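Local coordinates for arabinan endo-1,5-alpha-l-arabinosidase A (Cellvibrio cellulosa, PDB 1GYH), which cleaves the alpha-1,5-arabinofuranosyl bonds of linear arabinan, releasing almost exclusively arabinotriose during plant cell wall breakdown, at residues A[125-130]-A[142-147]. Numbering follows the deposited sequence.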
loop_
_atom_site.group_PDB
_atom_site.type_symbol
_atom_site.label_atom_id
_atom_site.label_comp_id
_atom_site.label_asym_id
_atom_site.label_seq_id
_atom_site.Cartn_x
_atom_site.Cartn_y
_atom_site.Cartn_z
ATOM N N TRP A 125 10.442 6.391 -12.539
ATOM C CA TRP A 125 9.606 5.921 -11.444
ATOM C C TRP A 125 9.527 4.409 -11.548
ATOM O O TRP A 125 9.939 3.820 -12.580
ATOM C CB TRP A 125 8.192 6.555 -11.506
ATOM C CG TRP A 125 7.630 6.839 -12.911
ATOM C CD1 TRP A 125 7.755 8.006 -13.620
ATOM C CD2 TRP A 125 6.834 5.973 -13.727
ATOM N NE1 TRP A 125 7.107 7.902 -14.825
ATOM C CE2 TRP A 125 6.537 6.662 -14.920
ATOM C CE3 TRP A 125 6.366 4.669 -13.593
ATOM C CZ2 TRP A 125 5.792 6.087 -15.954
ATOM C CZ3 TRP A 125 5.615 4.110 -14.627
ATOM C CH2 TRP A 125 5.362 4.801 -15.787
ATOM N N ASN A 126 8.930 3.805 -10.525
ATOM C CA ASN A 126 8.802 2.362 -10.377
ATOM C C ASN A 126 7.313 2.017 -10.161
ATOM O O ASN A 126 6.709 2.468 -9.190
ATOM C CB ASN A 126 9.670 1.878 -9.200
ATOM C CG ASN A 126 9.800 0.357 -9.148
ATOM O OD1 ASN A 126 9.367 -0.339 -10.073
ATOM N ND2 ASN A 126 10.375 -0.162 -8.060
ATOM N N ALA A 127 6.743 1.260 -11.104
ATOM C CA ALA A 127 5.343 0.867 -11.102
ATOM C C ALA A 127 5.040 -0.289 -10.141
ATOM O O ALA A 127 4.768 -1.421 -10.564
ATOM C CB ALA A 127 4.899 0.546 -12.506
ATOM N N ILE A 128 5.120 0.028 -8.840
ATOM C CA ILE A 128 4.690 -0.837 -7.749
ATOM C C ILE A 128 3.911 -0.006 -6.686
ATOM O O ILE A 128 4.038 1.213 -6.655
ATOM C CB ILE A 128 5.876 -1.565 -7.045
ATOM C CG1 ILE A 128 6.750 -0.613 -6.240
ATOM C CG2 ILE A 128 6.727 -2.421 -8.115
ATOM C CD1 ILE A 128 7.857 -1.348 -5.430
ATOM N N ALA A 129 3.172 -0.713 -5.830
ATOM C CA ALA A 129 2.537 -0.146 -4.608
ATOM C C ALA A 129 1.384 0.812 -4.883
ATOM O O ALA A 129 1.395 1.942 -4.427
ATOM C CB ALA A 129 3.588 0.503 -3.663
ATOM N N PRO A 130 0.361 0.342 -5.593
ATOM C CA PRO A 130 -0.812 1.161 -5.888
ATOM C C PRO A 130 -1.685 1.441 -4.651
ATOM O O PRO A 130 -1.741 0.629 -3.702
ATOM C CB PRO A 130 -1.599 0.296 -6.868
ATOM C CG PRO A 130 -1.268 -1.044 -6.475
ATOM C CD PRO A 130 0.195 -1.010 -6.149
ATOM N N MET A 142 -5.162 6.739 -9.060
ATOM C CA MET A 142 -4.162 5.847 -8.466
ATOM C C MET A 142 -2.923 6.618 -8.082
ATOM O O MET A 142 -2.376 7.391 -8.899
ATOM C CB MET A 142 -3.794 4.715 -9.469
ATOM C CG MET A 142 -2.698 3.779 -8.930
ATOM S SD MET A 142 -2.171 2.452 -10.072
ATOM C CE MET A 142 -3.653 1.427 -10.093
ATOM N N SER A 143 -2.480 6.446 -6.840
ATOM C CA SER A 143 -1.144 6.819 -6.436
ATOM C C SER A 143 -0.274 5.556 -6.413
ATOM O O SER A 143 -0.755 4.466 -6.175
ATOM C CB SER A 143 -1.119 7.524 -5.062
ATOM O OG SER A 143 -1.514 6.666 -3.989
ATOM N N PHE A 144 1.010 5.715 -6.635
ATOM C CA PHE A 144 1.932 4.579 -6.578
ATOM C C PHE A 144 3.369 5.078 -6.511
ATOM O O PHE A 144 3.642 6.277 -6.681
ATOM C CB PHE A 144 1.763 3.672 -7.828
ATOM C CG PHE A 144 2.392 4.262 -9.092
ATOM C CD1 PHE A 144 1.687 5.175 -9.874
ATOM C CD2 PHE A 144 3.690 3.908 -9.482
ATOM C CE1 PHE A 144 2.246 5.726 -11.004
ATOM C CE2 PHE A 144 4.268 4.468 -10.630
ATOM C CZ PHE A 144 3.563 5.361 -11.390
ATOM N N GLY A 145 4.296 4.162 -6.260
ATOM C CA GLY A 145 5.701 4.471 -6.465
ATOM C C GLY A 145 6.650 3.980 -5.389
ATOM O O GLY A 145 6.229 3.585 -4.282
ATOM N N SER A 146 7.936 3.971 -5.738
ATOM C CA SER A 146 9.019 3.495 -4.840
ATOM C C SER A 146 10.357 3.874 -5.436
ATOM O O SER A 146 10.646 3.487 -6.571
ATOM C CB SER A 146 8.952 1.962 -4.714
ATOM O OG SER A 146 10.025 1.436 -3.915
ATOM N N PHE A 147 11.140 4.668 -4.711
ATOM C CA PHE A 147 12.470 5.096 -5.129
ATOM C C PHE A 147 12.428 5.847 -6.487
ATOM O O PHE A 147 11.427 6.472 -6.845
ATOM C CB PHE A 147 13.477 3.881 -5.056
ATOM C CG PHE A 147 13.851 3.433 -3.634
ATOM C CD1 PHE A 147 12.932 2.801 -2.796
ATOM C CD2 PHE A 147 15.122 3.609 -3.154
ATOM C CE1 PHE A 147 13.277 2.401 -1.528
ATOM C CE2 PHE A 147 15.488 3.191 -1.840
ATOM C CZ PHE A 147 14.588 2.585 -1.052
HETATM O O HOH W 1 8.956 5.637 -8.032
HETATM O O HOH W 2 11.902 -0.047 -5.393
#
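Phe144 fills the angle between Trp125 and the backbone of residues 126-128, within one blade of the five-bladed beta-propeller; 125-130 is the loop entering strand 131-134, and 142-147 continues from the neighbouring strand 140-144. Phe144 buries the largest share, 95 of 447 Å² summed over both sides. Its edge points at the six-membered ring of Trp125 in an offset edge-to-face pair, planes at 80°, with Phe144 CZ 3.6 Å from Trp125 CE3, near the rim of the indole. Phe144 CG lies between the backbone N and the carbonyl carbon, and the ring edge also meets Asn126 O, 3.4 Å from Phe144 CD2. Ala127 centres an inverse gamma turn, after which Ile128 O accepts the one direct hydrogen bond between the segments, from Gly145 N at 3.0 Å; the nitrogen lies almost in line with the carbonyl (174° at O), though the N-H...O angle is only 138°. Beyond Phe144, Pro130 CB rests on Met142 SD at 3.9 Å.

Toward Ser146 no direct hydrogen bond crosses, and two waters bridge polar groups alongside van der Waals contacts. One accepts from Asn126 N (3.1 Å) and Ser146 N (3.0 Å); the second donates to Ser146 OG (2.8 Å) and takes a weak bond from Asn126 ND2. Both residues probably bind substrate: Asn126 OD1 is held by Ser90, and Ser146 OG bonds Glu192, the likely proton donor. Ile128 CD1 touches Ser146 CB at 3.6 Å.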